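Local coordinates for rhodopsin (PDB 2Z73), which is a Gq-type visual pigment that detects light through 11-cis retinal isomerization and passes the signal to G proteins, activating phospholipase C, at residues Gly48-Gly53 / Asp80-Leu85; Gly169-Gly175 / Thr196-Asn200. Residue numbers count along the deposited sequence, not the author numbering.

How the interactions relate
Starting from the N terminus, helix 31-61 runs through the membrane, the chain turns on the cytoplasmic side, and helix 70-87 comes back beside it; interaction 1 closes this hairpin of transmembrane helices 1 and 2. The chain then passes through the third and fourth transmembrane helices before interaction 2 opens. That contact closes the second extracellular loop, bringing 169-175, just past helix 149-167, against 196-200, at the start of helix 195-224; between them lie strands 177-179 and 186-188, the second beginning at C186, which is disulfide-bonded to C108. The two closures follow in series, neither nested nor crossed, with centres 28 Å apart and nearest atoms about 14 Å apart.

Interaction 1: residues Gly48-Gly53 / Asp80-Leu85; sequences GCGGNG and DFTFSL. With TWT (docosane), chain G; PLM (palmitic acid), chain E.
This is the pairing of transmembrane helices 1 and 2 in the seven-helix bundle of a rhodopsin-family receptor. Both segments are helical throughout and run antiparallel: the short axes approach to 8.2 Å, with a signed crossing angle of -165°. In register, G48 faces S84 (CA-CA 5.3 Å) and C49 faces F81 (CA-CA 4.9 Å). The close fit at G48 depends on its missing side chain, because S84 OG sits 3.5 Å from G48 CA, where a CB would collide with it.

Apolar contacts centre on C49 (chi1 m) and F81 (chi1 t, chi2 82°). C49 CB lies 3.3 Å from F81 CE1, and C49 SG stands over one face of the ring, 4.2 Å from its centroid and 27° off the normal, a sulfur-aromatic contact. C49 SG also reaches L85 CB at 3.9 Å. Palmitic acid lies over the opposite ring face, with F81 CE2 3.9 Å from its atom CA. On helix 1, G50 and G51 turn to docosane instead (G51 N to C7 3.6 Å).

The polar groups bond within their own helices or to other parts of the bundle. S84 OG (chi1 m) donates to D80 O at 2.8 Å. N52 and D80 match the helix 1 asparagine and helix 2 aspartate characteristic of class A receptors; N52 ND2 also hydrogen-bonds A308 O, and D80 OD2 is hydrogen-bonded to S122 OG. N52 (chi1 m, chi2 -58°) packs its ND2 3.2 Å from D80 CB while making a weak hydrogen bond back to G48 O at 2.8 Å.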
loop_
_atom_site.group_PDB
_atom_site.type_symbol
_atom_site.label_atom_id
_atom_site.label_comp_id
_atom_site.label_asym_id
_atom_site.label_seq_id
_atom_site.Cartn_x
_atom_site.Cartn_y
_atom_site.Cartn_z
ATOM N N GLY A 48 -4.296 -10.959 4.181
ATOM C CA GLY A 48 -3.320 -9.900 4.395
ATOM C C GLY A 48 -2.107 -10.331 5.207
ATOM O O GLY A 48 -0.966 -10.154 4.769
ATOM N N CYS A 49 -2.338 -10.889 6.395
ATOM C CA CYS A 49 -1.225 -11.334 7.238
ATOM C C CYS A 49 -0.519 -12.509 6.571
ATOM O O CYS A 49 0.705 -12.596 6.582
ATOM C CB CYS A 49 -1.725 -11.747 8.629
ATOM S SG CYS A 49 -2.495 -10.419 9.581
ATOM N N GLY A 50 -1.298 -13.408 5.982
ATOM C CA GLY A 50 -0.701 -14.545 5.319
ATOM C C GLY A 50 0.206 -14.102 4.189
ATOM O O GLY A 50 1.417 -14.376 4.193
ATOM N N GLY A 51 -0.373 -13.395 3.222
ATOM C CA GLY A 51 0.401 -12.929 2.089
ATOM C C GLY A 51 1.552 -11.996 2.416
ATOM O O GLY A 51 2.640 -12.124 1.864
ATOM N N ASN A 52 1.335 -11.048 3.310
ATOM C CA ASN A 52 2.405 -10.123 3.634
ATOM C C ASN A 52 3.508 -10.794 4.424
ATOM O O ASN A 52 4.675 -10.403 4.327
ATOM C CB ASN A 52 1.857 -8.902 4.381
ATOM C CG ASN A 52 1.124 -7.933 3.453
ATOM O OD1 ASN A 52 1.689 -7.421 2.481
ATOM N ND2 ASN A 52 -0.138 -7.680 3.757
ATOM N N GLY A 53 3.146 -11.808 5.207
ATOM C CA GLY A 53 4.154 -12.517 5.978
ATOM C C GLY A 53 5.097 -13.219 5.010
ATOM O O GLY A 53 6.313 -13.181 5.162
ATOM N N ASP A 80 1.423 -3.342 5.346
ATOM C CA ASP A 80 0.184 -4.024 4.998
ATOM C C ASP A 80 -0.133 -5.150 5.967
ATOM O O ASP A 80 -1.308 -5.449 6.242
ATOM C CB ASP A 80 0.270 -4.533 3.567
ATOM C CG ASP A 80 0.378 -3.406 2.568
ATOM O OD1 ASP A 80 0.722 -3.664 1.391
ATOM O OD2 ASP A 80 0.112 -2.257 2.964
ATOM N N PHE A 81 0.906 -5.777 6.501
ATOM C CA PHE A 81 0.694 -6.844 7.459
ATOM C C PHE A 81 -0.047 -6.294 8.684
ATOM O O PHE A 81 -1.109 -6.790 9.046
ATOM C CB PHE A 81 2.025 -7.437 7.930
ATOM C CG PHE A 81 1.856 -8.502 8.979
ATOM C CD1 PHE A 81 1.554 -9.805 8.617
ATOM C CD2 PHE A 81 1.923 -8.182 10.332
ATOM C CE1 PHE A 81 1.318 -10.766 9.583
ATOM C CE2 PHE A 81 1.689 -9.140 11.309
ATOM C CZ PHE A 81 1.385 -10.434 10.936
ATOM N N THR A 82 0.540 -5.267 9.299
ATOM C CA THR A 82 -0.008 -4.634 10.492
ATOM C C THR A 82 -1.403 -4.064 10.260
ATOM O O THR A 82 -2.245 -4.092 11.151
ATOM C CB THR A 82 0.904 -3.477 11.002
ATOM O OG1 THR A 82 2.277 -3.865 10.918
ATOM C CG2 THR A 82 0.581 -3.139 12.457
ATOM N N PHE A 83 -1.641 -3.525 9.071
ATOM C CA PHE A 83 -2.957 -2.965 8.766
ATOM C C PHE A 83 -3.991 -4.086 8.851
ATOM O O PHE A 83 -4.993 -3.990 9.555
ATOM C CB PHE A 83 -2.975 -2.394 7.350
ATOM C CG PHE A 83 -4.188 -1.571 7.049
ATOM C CD1 PHE A 83 -4.133 -0.184 7.141
ATOM C CD2 PHE A 83 -5.388 -2.179 6.695
ATOM C CE1 PHE A 83 -5.254 0.591 6.885
ATOM C CE2 PHE A 83 -6.519 -1.418 6.437
ATOM C CZ PHE A 83 -6.455 -0.029 6.529
ATOM N N SER A 84 -3.727 -5.155 8.113
ATOM C CA SER A 84 -4.618 -6.297 8.071
ATOM C C SER A 84 -4.835 -6.925 9.448
ATOM O O SER A 84 -5.956 -7.334 9.771
ATOM C CB SER A 84 -4.065 -7.343 7.096
ATOM O OG SER A 84 -3.755 -6.743 5.836
ATOM N N LEU A 85 -3.773 -6.995 10.252
ATOM C CA LEU A 85 -3.863 -7.581 11.587
ATOM C C LEU A 85 -4.798 -6.764 12.481
ATOM O O LEU A 85 -5.841 -7.244 12.946
ATOM C CB LEU A 85 -2.487 -7.612 12.261
ATOM C CG LEU A 85 -2.163 -8.723 13.286
ATOM C CD1 LEU A 85 -1.198 -8.161 14.320
ATOM C CD2 LEU A 85 -3.418 -9.250 13.972
HETATM C C1 TWT G . 1.715 -14.326 -2.049
HETATM C C2 TWT G . 0.438 -15.128 -2.141
HETATM C C3 TWT G . -0.400 -14.817 -0.916
HETATM C C4 TWT G . -1.725 -15.588 -0.901
HETATM C C5 TWT G . -2.432 -15.154 0.383
HETATM C C6 TWT G . -3.031 -16.322 1.149
HETATM C C7 TWT G . -2.321 -16.379 2.515
HETATM C C8 TWT G . -1.980 -17.828 2.833
HETATM C C9 TWT G . -2.549 -18.285 4.189
HETATM C C10 TWT G . -3.866 -18.957 3.839
HETATM C C11 TWT G . -3.898 -20.486 3.873
HETATM C C12 TWT G . -5.390 -20.701 4.018
HETATM C C13 TWT G . -5.942 -22.118 4.097
HETATM C C14 TWT G . -7.208 -21.794 4.874
HETATM C C15 TWT G . -7.959 -22.897 5.596
HETATM C C16 TWT G . -9.147 -22.079 6.098
HETATM C C17 TWT G . -10.443 -22.789 6.257
HETATM C C18 TWT G . -10.972 -22.154 7.544
HETATM C C19 TWT G . -12.324 -22.673 7.999
HETATM C C20 TWT G . -12.634 -21.900 9.283
HETATM C C21 TWT G . -13.974 -22.316 9.864
HETATM C C22 TWT G . -14.209 -21.506 11.136
HETATM C C1 PLM E . 14.853 -12.691 10.988
HETATM O O2 PLM E . 14.857 -13.823 11.455
HETATM C C2 PLM E . 13.806 -12.327 9.932
HETATM C C3 PLM E . 12.866 -11.191 10.360
HETATM C C4 PLM E . 11.413 -11.649 10.311
HETATM C C5 PLM E . 10.465 -10.492 10.449
HETATM C C6 PLM E . 9.043 -10.996 10.403
HETATM C C7 PLM E . 8.109 -9.998 11.051
HETATM C C8 PLM E . 6.647 -10.475 11.036
HETATM C C9 PLM E . 5.664 -9.325 11.265
HETATM C CA PLM E . 5.290 -9.161 12.720
HETATM C CB PLM E . 4.891 -7.727 13.004
HETATM C CC PLM E . 4.135 -7.611 14.313
HETATM C CD PLM E . 3.747 -6.172 14.587
HETATM C CE PLM E . 2.304 -6.087 15.021
HETATM C CF PLM E . 2.149 -5.533 16.427
HETATM C CG PLM E . 0.683 -5.457 16.838
#

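Interaction 2: residues Gly169-Gly175 / Thr196-Asn200; sequences GPIFGWG and TTRSN
T196 opens the helical segment 196-200 with its chi1-m side chain against the loop: T196 CG2 is 3.6 Å from G173 O and 3.7 Å from W174 CD1, while T196 O approaches the indole edge (3.4 Å to CD1). T197 points its CB away, yet its CA comes within 4.4 Å of G175 CA. S199 (chi1 p) carries the direct hydrogen bond: W174 NE1 donates to S199 OG at 2.8 Å and 162°, and S199 OG donates to T196 O at 2.6 Å. The contact joins the second extracellular loop, where it leaves transmembrane helix 4, to the first turn of helix 195-224. Here 169-171 is a 3-10 turn, and W174 (phi/psi -74/67) centres an inverse gamma turn with G175 N to G173 O at 2.6 Å; positive phi at G173 and G175 would jam a CB against the preceding carbonyl O. W174 (chi1 t, chi2 27°) turns one indole face to N200 (chi1 t), whose CB makes a CH-pi contact 3.7 Å from the five-membered ring centroid. N200 OD1 lies 3.3 Å from P170 CG, and a water accepts from N200 ND2 at 3.3 Å and from G169 N at 2.8 Å.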
loop_
_atom_site.group_PDB
_atom_site.type_symbol
_atom_site.label_atom_id
_atom_site.label_comp_id
_atom_site.label_asym_id
_atom_site.label_seq_id
_atom_site.Cartn_x
_atom_site.Cartn_y
_atom_site.Cartn_z
ATOM N N GLY A 169 -2.007 13.343 14.624
ATOM C CA GLY A 169 -2.759 14.526 14.992
ATOM C C GLY A 169 -3.899 14.226 15.945
ATOM O O GLY A 169 -3.885 14.675 17.089
ATOM N N PRO A 170 -4.901 13.455 15.508
ATOM C CA PRO A 170 -6.046 13.113 16.349
ATOM C C PRO A 170 -5.673 12.543 17.717
ATOM O O PRO A 170 -6.476 12.582 18.659
ATOM C CB PRO A 170 -6.808 12.113 15.491
ATOM C CG PRO A 170 -6.548 12.621 14.119
ATOM C CD PRO A 170 -5.059 12.866 14.172
ATOM N N ILE A 171 -4.462 12.011 17.835
ATOM C CA ILE A 171 -4.024 11.450 19.104
ATOM C C ILE A 171 -3.839 12.579 20.108
ATOM O O ILE A 171 -3.984 12.381 21.314
ATOM C CB ILE A 171 -2.700 10.673 18.953
ATOM C CG1 ILE A 171 -2.930 9.436 18.087
ATOM C CG2 ILE A 171 -2.140 10.295 20.326
ATOM C CD1 ILE A 171 -3.945 8.461 18.651
ATOM N N PHE A 172 -3.540 13.771 19.604
ATOM C CA PHE A 172 -3.324 14.913 20.478
ATOM C C PHE A 172 -4.389 15.998 20.423
ATOM O O PHE A 172 -4.171 17.111 20.892
ATOM C CB PHE A 172 -1.947 15.514 20.203
ATOM C CG PHE A 172 -0.815 14.641 20.653
ATOM C CD1 PHE A 172 -0.766 14.178 21.970
ATOM C CD2 PHE A 172 0.199 14.276 19.775
ATOM C CE1 PHE A 172 0.276 13.364 22.403
ATOM C CE2 PHE A 172 1.248 13.463 20.197
ATOM C CZ PHE A 172 1.285 13.006 21.513
ATOM N N GLY A 173 -5.547 15.673 19.859
ATOM C CA GLY A 173 -6.626 16.644 19.791
ATOM C C GLY A 173 -6.829 17.282 18.433
ATOM O O GLY A 173 -7.930 17.709 18.097
ATOM N N TRP A 174 -5.763 17.360 17.652
ATOM C CA TRP A 174 -5.845 17.945 16.323
ATOM C C TRP A 174 -6.566 16.947 15.418
ATOM O O TRP A 174 -5.985 16.382 14.487
ATOM C CB TRP A 174 -4.438 18.236 15.816
ATOM C CG TRP A 174 -4.383 18.929 14.506
ATOM C CD1 TRP A 174 -5.330 19.749 13.967
ATOM C CD2 TRP A 174 -3.284 18.922 13.592
ATOM N NE1 TRP A 174 -4.884 20.259 12.770
ATOM C CE2 TRP A 174 -3.630 19.766 12.516
ATOM C CE3 TRP A 174 -2.036 18.288 13.582
ATOM C CZ2 TRP A 174 -2.771 19.993 11.436
ATOM C CZ3 TRP A 174 -1.178 18.514 12.509
ATOM C CH2 TRP A 174 -1.552 19.361 11.450
ATOM N N GLY A 175 -7.841 16.742 15.716
ATOM C CA GLY A 175 -8.650 15.807 14.968
ATOM C C GLY A 175 -9.101 14.725 15.931
ATOM O O GLY A 175 -8.928 14.859 17.148
ATOM N N THR A 196 -10.110 23.123 13.936
ATOM C CA THR A 196 -9.155 22.081 14.279
ATOM C C THR A 196 -9.304 20.834 13.413
ATOM O O THR A 196 -8.379 20.451 12.707
ATOM C CB THR A 196 -9.306 21.659 15.758
ATOM O OG1 THR A 196 -9.223 22.818 16.594
ATOM C CG2 THR A 196 -8.201 20.669 16.146
ATOM N N THR A 197 -10.475 20.210 13.477
ATOM C CA THR A 197 -10.735 18.995 12.717
ATOM C C THR A 197 -10.494 19.152 11.223
ATOM O O THR A 197 -9.878 18.287 10.587
ATOM C CB THR A 197 -12.179 18.504 12.903
ATOM O OG1 THR A 197 -12.477 18.374 14.304
ATOM C CG2 THR A 197 -12.358 17.155 12.216
ATOM N N ARG A 198 -10.973 20.257 10.660
ATOM C CA ARG A 198 -10.831 20.500 9.227
ATOM C C ARG A 198 -9.399 20.677 8.767
ATOM O O ARG A 198 -9.044 20.246 7.669
ATOM C CB ARG A 198 -11.666 21.717 8.816
ATOM C CG ARG A 198 -11.601 22.049 7.335
ATOM C CD ARG A 198 -12.701 23.018 6.935
ATOM N NE ARG A 198 -13.996 22.352 6.815
ATOM C CZ ARG A 198 -15.128 22.972 6.494
ATOM N NH1 ARG A 198 -15.123 24.277 6.266
ATOM N NH2 ARG A 198 -16.261 22.287 6.389
ATOM N N SER A 199 -8.569 21.308 9.591
ATOM C CA SER A 199 -7.165 21.512 9.231
ATOM C C SER A 199 -6.437 20.173 9.215
ATOM O O SER A 199 -5.615 19.907 8.330
ATOM C CB SER A 199 -6.478 22.469 10.218
ATOM O OG SER A 199 -6.660 22.067 11.562
ATOM N N ASN A 200 -6.744 19.325 10.191
ATOM C CA ASN A 200 -6.120 18.015 10.259
ATOM C C ASN A 200 -6.543 17.183 9.055
ATOM O O ASN A 200 -5.739 16.442 8.496
ATOM C CB ASN A 200 -6.496 17.304 11.554
ATOM C CG ASN A 200 -5.747 16.001 11.732
ATOM O OD1 ASN A 200 -6.337 14.922 11.694
ATOM N ND2 ASN A 200 -4.435 16.097 11.928
HETATM O O HOH W 1 -1.674 14.383 12.077
#